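Local coordinates for ferrous iron transport protein B (Legionella pneumophila, PDB 3IBY), which probably transports ferrous iron across the bacterial inner membrane in a GTP-driven uptake system, and is represented here by its cytosolic GTPase and helical GDI domains, at residues His99-Ser104 with Leu237-Arg242; Leu106-Lys111 with Ser204-Glu209. One frame throughout, in Å; residues are numbered along the deposited sequence.

Contact 1: His99-Ser104 with Leu237-Arg242; sequences HLYLTS and LLADAR
Arg242 reaches across from helix 234-253 and lays its CD over one face of the Tyr101 ring, 3.7 Å from the ring centroid and close to the normal, a CH-pi contact almost at the ring's centre. Ring and arginine chain cross at about a right angle. The guanidinium itself lies farther out; its CZ is 5.9 Å from the same centroid, so any cation-pi attraction is weak. At the far end of the ring, Tyr101 OH sits beside the backbone and methyl of Ala239, 3.5 Å from both CA and CB.

The polar half of the contact belongs to Ser104. Arg242 NH1 donates to Ser104 OG over 3.1 Å, a nearly straight bond (164°) with the hydroxyl oxygen in the guanidinium plane. That hydroxyl gives its own proton back to its helix, 2.7 Å from OG to Tyr101 O, which fixes the hydroxyl's rotation, so that the oxygen both donates to its own helix and accepts from the arginine.

The two helices come from different parts of the cytosolic region: helix 96-106 packs on the central sheet of the G domain, whereas helix 234-253 belongs to the helical part that follows it. Their short segments are steeply inclined, 108° between directions, with axes 11.3 Å apart at closest approach, a gap bridged by long side chains.

Further out, a bend at chi3 (-58°) turns the end of Arg242 out of its otherwise extended run, and a salt bridge from NH2 to Glu108 OE2 anchors the guanidinium's other branch. Tyr101 stacks with the ring of Tyr59, and its side chain lies about 6 Å from that of Asn9, a predicted GTP-binding residue of the P-loop.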
ATOM      1  N   HIS A  99       3.365  -2.955  -9.194  1.00 10.62           N
ATOM      2  CA  HIS A  99       3.359  -3.076  -7.747  1.00 10.63           C
ATOM      3  C   HIS A  99       3.170  -1.750  -7.062  1.00 11.17           C
ATOM      4  O   HIS A  99       2.646  -1.698  -5.960  1.00 11.57           O
ATOM      5  CB  HIS A  99       4.612  -3.773  -7.253  1.00 10.71           C
ATOM      6  CG  HIS A  99       4.546  -5.259  -7.338  1.00 10.04           C
ATOM      7  ND1 HIS A  99       3.850  -5.918  -8.329  1.00 10.45           N
ATOM      8  CD2 HIS A  99       5.091  -6.219  -6.556  1.00  8.37           C
ATOM      9  CE1 HIS A  99       3.977  -7.225  -8.159  1.00  9.71           C
ATOM     10  NE2 HIS A  99       4.717  -7.432  -7.083  1.00  9.03           N
ATOM     11  N   LEU A 100       3.567  -0.664  -7.717  1.00 11.47           N
ATOM     12  CA  LEU A 100       3.377   0.674  -7.168  1.00 10.85           C
ATOM     13  C   LEU A 100       1.933   1.184  -7.280  1.00 10.98           C
ATOM     14  O   LEU A 100       1.590   2.269  -6.770  1.00 11.04           O
ATOM     15  CB  LEU A 100       4.280   1.641  -7.905  1.00 11.24           C
ATOM     16  CG  LEU A 100       5.741   1.517  -7.540  1.00 11.62           C
ATOM     17  CD1 LEU A 100       6.563   2.387  -8.475  1.00 11.06           C
ATOM     18  CD2 LEU A 100       5.926   1.913  -6.100  1.00 12.01           C
ATOM     19  N   TYR A 101       1.073   0.470  -7.982  1.00 10.08           N
ATOM     20  CA  TYR A 101      -0.308   0.919  -8.001  1.00  9.72           C
ATOM     21  C   TYR A 101      -0.792   0.859  -6.569  1.00  9.26           C
ATOM     22  O   TYR A 101      -1.293   1.847  -6.047  1.00  9.80           O
ATOM     23  CB  TYR A 101      -1.151   0.046  -8.913  1.00  9.55           C
ATOM     24  CG  TYR A 101      -2.491   0.617  -9.276  1.00  9.18           C
ATOM     25  CD1 TYR A 101      -2.647   1.380 -10.402  1.00  8.08           C
ATOM     26  CD2 TYR A 101      -3.617   0.358  -8.490  1.00 10.81           C
ATOM     27  CE1 TYR A 101      -3.891   1.880 -10.767  1.00  8.86           C
ATOM     28  CE2 TYR A 101      -4.846   0.865  -8.824  1.00 10.72           C
ATOM     29  CZ  TYR A 101      -4.981   1.621  -9.987  1.00  9.87           C
ATOM     30  OH  TYR A 101      -6.213   2.108 -10.357  1.00 10.42           O
ATOM     31  N   LEU A 102      -0.585  -0.285  -5.932  1.00  8.93           N
ATOM     32  CA  LEU A 102      -0.982  -0.483  -4.544  1.00  9.24           C
ATOM     33  C   LEU A 102      -0.356   0.505  -3.609  1.00  9.69           C
ATOM     34  O   LEU A 102      -0.984   0.967  -2.654  1.00 10.07           O
ATOM     35  CB  LEU A 102      -0.618  -1.874  -4.081  1.00  9.05           C
ATOM     36  CG  LEU A 102      -0.822  -2.218  -2.612  1.00  7.92           C
ATOM     37  CD1 LEU A 102      -2.287  -2.042  -2.258  1.00  6.30           C
ATOM     38  CD2 LEU A 102      -0.311  -3.671  -2.380  1.00  5.33           C
ATOM     39  N   THR A 103       0.887   0.839  -3.910  1.00 10.71           N
ATOM     40  CA  THR A 103       1.694   1.701  -3.064  1.00 10.88           C
ATOM     41  C   THR A 103       1.106   3.078  -2.991  1.00 10.51           C
ATOM     42  O   THR A 103       1.038   3.671  -1.923  1.00 11.24           O
ATOM     43  CB  THR A 103       3.135   1.864  -3.593  1.00 10.81           C
ATOM     44  OG1 THR A 103       3.796   0.595  -3.665  1.00 11.38           O
ATOM     45  CG2 THR A 103       3.908   2.748  -2.647  1.00 12.21           C
ATOM     46  N   SER A 104       0.737   3.598  -4.146  1.00 10.15           N
ATOM     47  CA  SER A 104       0.198   4.951  -4.236  1.00 10.04           C
ATOM     48  C   SER A 104      -1.112   5.023  -3.482  1.00 10.37           C
ATOM     49  O   SER A 104      -1.376   6.026  -2.845  1.00 11.52           O
ATOM     50  CB  SER A 104      -0.014   5.352  -5.686  1.00  9.10           C
ATOM     51  OG  SER A 104      -0.963   4.497  -6.299  1.00  8.27           O
ATOM     52  N   LEU A 237     -11.082   7.232 -15.146  1.00 12.56           N
ATOM     53  CA  LEU A 237     -10.217   8.407 -15.036  1.00 12.27           C
ATOM     54  C   LEU A 237      -9.201   8.296 -13.914  1.00 12.50           C
ATOM     55  O   LEU A 237      -8.041   8.598 -14.099  1.00 12.52           O
ATOM     56  CB  LEU A 237     -11.032   9.673 -14.821  1.00 12.22           C
ATOM     57  CG  LEU A 237     -11.301  10.505 -16.065  1.00 12.06           C
ATOM     58  CD1 LEU A 237     -11.504   9.607 -17.274  1.00 12.92           C
ATOM     59  CD2 LEU A 237     -12.493  11.442 -15.861  1.00 11.75           C
ATOM     60  N   LEU A 238      -9.613   7.863 -12.742  1.00 12.85           N
ATOM     61  CA  LEU A 238      -8.676   7.860 -11.619  1.00 13.70           C
ATOM     62  C   LEU A 238      -7.569   6.817 -11.810  1.00 13.28           C
ATOM     63  O   LEU A 238      -6.392   7.077 -11.515  1.00 13.27           O
ATOM     64  CB  LEU A 238      -9.412   7.590 -10.309  1.00 14.44           C
ATOM     65  CG  LEU A 238      -9.203   8.588  -9.160  1.00 16.25           C
ATOM     66  CD1 LEU A 238     -10.497   8.626  -8.326  1.00 17.67           C
ATOM     67  CD2 LEU A 238      -7.964   8.264  -8.301  1.00 15.13           C
ATOM     68  N   ALA A 239      -7.960   5.633 -12.287  1.00 12.77           N
ATOM     69  CA  ALA A 239      -6.992   4.579 -12.667  1.00 12.43           C
ATOM     70  C   ALA A 239      -5.937   5.101 -13.646  1.00 11.86           C
ATOM     71  O   ALA A 239      -4.756   4.781 -13.504  1.00 12.14           O
ATOM     72  CB  ALA A 239      -7.707   3.348 -13.271  1.00 11.72           C
ATOM     73  N   ASP A 240      -6.355   5.901 -14.628  1.00 11.12           N
ATOM     74  CA  ASP A 240      -5.405   6.480 -15.569  1.00 10.74           C
ATOM     75  C   ASP A 240      -4.478   7.489 -14.897  1.00  9.92           C
ATOM     76  O   ASP A 240      -3.280   7.426 -15.091  1.00 10.76           O
ATOM     77  CB  ASP A 240      -6.111   7.144 -16.746  1.00 10.93           C
ATOM     78  CG  ASP A 240      -5.130   7.617 -17.841  1.00 11.89           C
ATOM     79  OD1 ASP A 240      -4.235   6.844 -18.256  1.00 10.85           O
ATOM     80  OD2 ASP A 240      -5.272   8.775 -18.296  1.00 14.28           O
ATOM     81  N   ALA A 241      -5.002   8.406 -14.106  1.00  8.27           N
ATOM     82  CA  ALA A 241      -4.128   9.376 -13.492  1.00  7.72           C
ATOM     83  C   ALA A 241      -3.163   8.680 -12.531  1.00  7.96           C
ATOM     84  O   ALA A 241      -2.007   9.079 -12.380  1.00  7.87           O
ATOM     85  CB  ALA A 241      -4.913  10.431 -12.796  1.00  7.07           C
ATOM     86  N   ARG A 242      -3.624   7.618 -11.891  1.00  8.17           N
ATOM     87  CA  ARG A 242      -2.747   6.859 -11.001  1.00  8.51           C
ATOM     88  C   ARG A 242      -1.644   6.197 -11.801  1.00  8.55           C
ATOM     89  O   ARG A 242      -0.492   6.255 -11.442  1.00  9.51           O
ATOM     90  CB  ARG A 242      -3.532   5.787 -10.257  1.00  8.02           C
ATOM     91  CG  ARG A 242      -2.764   5.267  -9.083  1.00  7.85           C
ATOM     92  CD  ARG A 242      -3.627   4.469  -8.147  1.00  7.09           C
ATOM     93  NE  ARG A 242      -4.737   5.270  -7.673  1.00  5.66           N
ATOM     94  CZ  ARG A 242      -4.686   6.103  -6.651  1.00  3.91           C
ATOM     95  NH1 ARG A 242      -3.544   6.255  -5.989  1.00  4.56           N
ATOM     96  NH2 ARG A 242      -5.773   6.807  -6.310  1.00  2.41           N
TER

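Contact 2: Leu106-Lys111 with Ser204-Glu209; sequences LFELGK and SRRLAE
Glu108 points its carboxylate at helix 197-209, where OE1 forms a salt bridge with NH2 of Arg206. The modelled separation of 2.3 Å is too short to be taken literally at this resolution, so the pairing is clearer than its exact geometry. Carboxylate and guanidinium planes lie 17° apart, but the oxygen approaches the guanidinium obliquely.

The two chains reach this meeting differently. Glu108 leaves the backbone with CG opposite its carbonyl carbon (chi1 -45°) and then runs straight out. Arg206 instead folds at chi2 and chi3, the former modelled nearly eclipsed at 8°, which makes the exact path doubtful; the bends carry the guanidinium outward from the helix, across to Glu108. There one face rests against CB of Arg205, while NH1 makes a weak, bent hydrogen bond within a salt bridge to Glu209 OE2, forming a network of Glu108, Arg206 and Glu209, with the other oxygen of Glu108 held by Arg242. Arg205 offers Glu108 its aliphatic root, with CB 3.3 Å from OE1; its own head turns off to Ser204, NH1 to OG 2.9 Å, in the guanidinium plane.

Glu108 sits within a type I turn, Leu106 to Leu109, closed by Leu109 N to Leu106 O (2.9 Å). This turn leads from helix 96-106 toward strand 113-118 of the G-domain sheet, and helix 197-209 meets it with helices 177-193 and 234-253 packed alongside.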
ATOM      1  N   LEU A 106      -1.913   3.127  -0.818  1.00 10.06           N
ATOM      2  CA  LEU A 106      -1.486   3.082   0.604  1.00  9.35           C
ATOM      3  C   LEU A 106      -1.033   4.420   1.171  1.00  9.58           C
ATOM      4  O   LEU A 106      -1.379   4.763   2.276  1.00 10.01           O
ATOM      5  CB  LEU A 106      -0.324   2.121   0.741  1.00  8.61           C
ATOM      6  CG  LEU A 106      -0.525   0.643   0.416  1.00  9.00           C
ATOM      7  CD1 LEU A 106       0.823  -0.112   0.652  1.00  8.91           C
ATOM      8  CD2 LEU A 106      -1.640  -0.009   1.234  1.00  7.07           C
ATOM      9  N   PHE A 107      -0.223   5.154   0.413  1.00 10.59           N
ATOM     10  CA  PHE A 107       0.172   6.541   0.737  1.00 11.31           C
ATOM     11  C   PHE A 107      -0.991   7.475   0.977  1.00 11.73           C
ATOM     12  O   PHE A 107      -0.794   8.536   1.525  1.00 13.23           O
ATOM     13  CB  PHE A 107       0.920   7.189  -0.436  1.00 11.27           C
ATOM     14  CG  PHE A 107       2.315   6.699  -0.635  1.00 12.31           C
ATOM     15  CD1 PHE A 107       2.831   5.618   0.087  1.00 10.79           C
ATOM     16  CD2 PHE A 107       3.124   7.308  -1.586  1.00 14.01           C
ATOM     17  CE1 PHE A 107       4.100   5.209  -0.098  1.00  7.62           C
ATOM     18  CE2 PHE A 107       4.412   6.850  -1.798  1.00 11.62           C
ATOM     19  CZ  PHE A 107       4.882   5.803  -1.045  1.00  9.57           C
ATOM     20  N   GLU A 108      -2.180   7.130   0.499  1.00 11.62           N
ATOM     21  CA  GLU A 108      -3.368   7.952   0.718  1.00 10.94           C
ATOM     22  C   GLU A 108      -4.018   7.648   2.075  1.00 10.83           C
ATOM     23  O   GLU A 108      -5.018   8.252   2.398  1.00 10.71           O
ATOM     24  CB  GLU A 108      -4.384   7.735  -0.426  1.00 10.98           C
ATOM     25  CG  GLU A 108      -3.786   7.739  -1.859  1.00 10.68           C
ATOM     26  CD  GLU A 108      -4.823   7.714  -2.985  1.00 10.18           C
ATOM     27  OE1 GLU A 108      -5.927   7.178  -2.812  1.00  5.91           O
ATOM     28  OE2 GLU A 108      -4.542   8.241  -4.090  1.00 14.58           O
ATOM     29  N   LEU A 109      -3.493   6.696   2.846  1.00 10.80           N
ATOM     30  CA  LEU A 109      -3.979   6.472   4.230  1.00 11.32           C
ATOM     31  C   LEU A 109      -3.444   7.509   5.254  1.00 11.91           C
ATOM     32  O   LEU A 109      -4.010   7.722   6.308  1.00 12.35           O
ATOM     33  CB  LEU A 109      -3.600   5.067   4.720  1.00 10.39           C
ATOM     34  CG  LEU A 109      -4.289   3.913   4.003  1.00 10.38           C
ATOM     35  CD1 LEU A 109      -3.466   2.622   4.103  1.00  8.67           C
ATOM     36  CD2 LEU A 109      -5.709   3.698   4.521  1.00  7.59           C
ATOM     37  N   GLY A 110      -2.324   8.133   4.966  1.00 12.88           N
ATOM     38  CA  GLY A 110      -1.719   9.016   5.944  1.00 13.27           C
ATOM     39  C   GLY A 110      -1.100   8.281   7.113  1.00 13.04           C
ATOM     40  O   GLY A 110      -0.874   8.854   8.164  1.00 13.90           O
ATOM     41  N   LYS A 111      -0.801   7.021   6.920  1.00 12.88           N
ATOM     42  CA  LYS A 111      -0.140   6.243   7.921  1.00 13.29           C
ATOM     43  C   LYS A 111       1.265   6.058   7.352  1.00 12.97           C
ATOM     44  O   LYS A 111       1.409   6.014   6.122  1.00 13.82           O
ATOM     45  CB  LYS A 111      -0.868   4.880   8.062  1.00 13.86           C
ATOM     46  CG  LYS A 111      -1.169   4.449   9.508  1.00 14.58           C
ATOM     47  CD  LYS A 111      -2.633   4.594   9.866  1.00 14.87           C
ATOM     48  CE  LYS A 111      -2.869   4.327  11.343  1.00 16.13           C
ATOM     49  NZ  LYS A 111      -1.649   4.601  12.161  1.00 16.87           N
ATOM     50  N   SER A 204     -12.583   8.881  -0.157  1.00  6.43           N
ATOM     51  CA  SER A 204     -13.060   9.535  -1.383  1.00  5.93           C
ATOM     52  C   SER A 204     -12.517   8.886  -2.670  1.00  5.34           C
ATOM     53  O   SER A 204     -13.282   8.632  -3.643  1.00  4.08           O
ATOM     54  CB  SER A 204     -12.742  11.054  -1.359  1.00  5.63           C
ATOM     55  OG  SER A 204     -11.380  11.316  -1.110  1.00  4.47           O
ATOM     56  N   ARG A 205     -11.208   8.621  -2.665  1.00  4.80           N
ATOM     57  CA  ARG A 205     -10.550   7.946  -3.784  1.00  4.14           C
ATOM     58  C   ARG A 205     -11.113   6.562  -3.985  1.00  4.12           C
ATOM     59  O   ARG A 205     -11.365   6.155  -5.105  1.00  3.87           O
ATOM     60  CB  ARG A 205      -9.043   7.877  -3.578  1.00  4.22           C
ATOM     61  CG  ARG A 205      -8.272   9.130  -4.056  1.00  5.47           C
ATOM     62  CD  ARG A 205      -8.693  10.349  -3.308  1.00  5.90           C
ATOM     63  NE  ARG A 205      -8.138  11.564  -3.863  1.00  7.50           N
ATOM     64  CZ  ARG A 205      -8.589  12.781  -3.564  1.00  8.18           C
ATOM     65  NH1 ARG A 205      -9.605  12.953  -2.714  1.00  8.62           N
ATOM     66  NH2 ARG A 205      -8.016  13.838  -4.098  1.00  7.46           N
ATOM     67  N   ARG A 206     -11.359   5.845  -2.904  1.00  4.60           N
ATOM     68  CA  ARG A 206     -11.922   4.514  -3.034  1.00  5.62           C
ATOM     69  C   ARG A 206     -13.335   4.535  -3.640  1.00  6.06           C
ATOM     70  O   ARG A 206     -13.668   3.752  -4.554  1.00  5.03           O
ATOM     71  CB  ARG A 206     -11.880   3.803  -1.674  1.00  6.08           C
ATOM     72  CG  ARG A 206     -10.606   2.983  -1.400  1.00  6.06           C
ATOM     73  CD  ARG A 206      -9.499   3.181  -2.449  1.00  7.42           C
ATOM     74  NE  ARG A 206      -8.364   3.891  -1.882  1.00  6.73           N
ATOM     75  CZ  ARG A 206      -7.430   4.528  -2.568  1.00  7.31           C
ATOM     76  NH1 ARG A 206      -7.451   4.638  -3.892  1.00  6.17           N
ATOM     77  NH2 ARG A 206      -6.450   5.082  -1.894  1.00 11.59           N
ATOM     78  N   LEU A 207     -14.163   5.423  -3.118  1.00  6.89           N
ATOM     79  CA  LEU A 207     -15.488   5.638  -3.688  1.00  7.82           C
ATOM     80  C   LEU A 207     -15.368   5.939  -5.180  1.00  8.06           C
ATOM     81  O   LEU A 207     -16.039   5.323  -6.006  1.00  7.83           O
ATOM     82  CB  LEU A 207     -16.172   6.799  -2.974  1.00  7.82           C
ATOM     83  CG  LEU A 207     -17.186   6.472  -1.891  1.00  8.86           C
ATOM     84  CD1 LEU A 207     -16.953   5.050  -1.368  1.00 10.62           C
ATOM     85  CD2 LEU A 207     -17.158   7.549  -0.784  1.00  9.03           C
ATOM     86  N   ALA A 208     -14.484   6.877  -5.507  1.00  8.72           N
ATOM     87  CA  ALA A 208     -14.215   7.272  -6.888  1.00  9.03           C
ATOM     88  C   ALA A 208     -13.873   6.080  -7.737  1.00  9.40           C
ATOM     89  O   ALA A 208     -14.188   6.035  -8.910  1.00  9.59           O
ATOM     90  CB  ALA A 208     -13.081   8.269  -6.933  1.00  9.01           C
ATOM     91  N   GLU A 209     -13.227   5.096  -7.145  1.00 10.25           N
ATOM     92  CA  GLU A 209     -12.854   3.917  -7.897  1.00 10.87           C
ATOM     93  C   GLU A 209     -13.968   2.928  -7.966  1.00 11.62           C
ATOM     94  O   GLU A 209     -13.900   1.978  -8.761  1.00 11.80           O
ATOM     95  CB  GLU A 209     -11.626   3.291  -7.290  1.00 11.10           C
ATOM     96  CG  GLU A 209     -10.390   4.219  -7.459  1.00 11.68           C
ATOM     97  CD  GLU A 209      -9.208   3.796  -6.614  1.00 10.62           C
ATOM     98  OE1 GLU A 209      -9.146   2.610  -6.224  1.00  6.53           O
ATOM     99  OE2 GLU A 209      -8.349   4.670  -6.361  1.00 12.72           O
TER

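Overall arrangement
Both contacts join the G domain to the helical part that follows it, and both use neighbouring stretches of the G domain: contact 1 helix 96-106, contact 2 the turn just after it. Their centres are 10 Å apart, and contact 2 is nested in the chain loop that contact 1 closes. All touching residues of contact 2 are buried and its chemistry is ionic; in contact 1, which is partly buried, a charged arginine meets only an aromatic face and a hydroxyl across the segments. That arginine, Arg242, also supplies the second positive charge for the buried carboxylate that contact 2 pairs with Arg206.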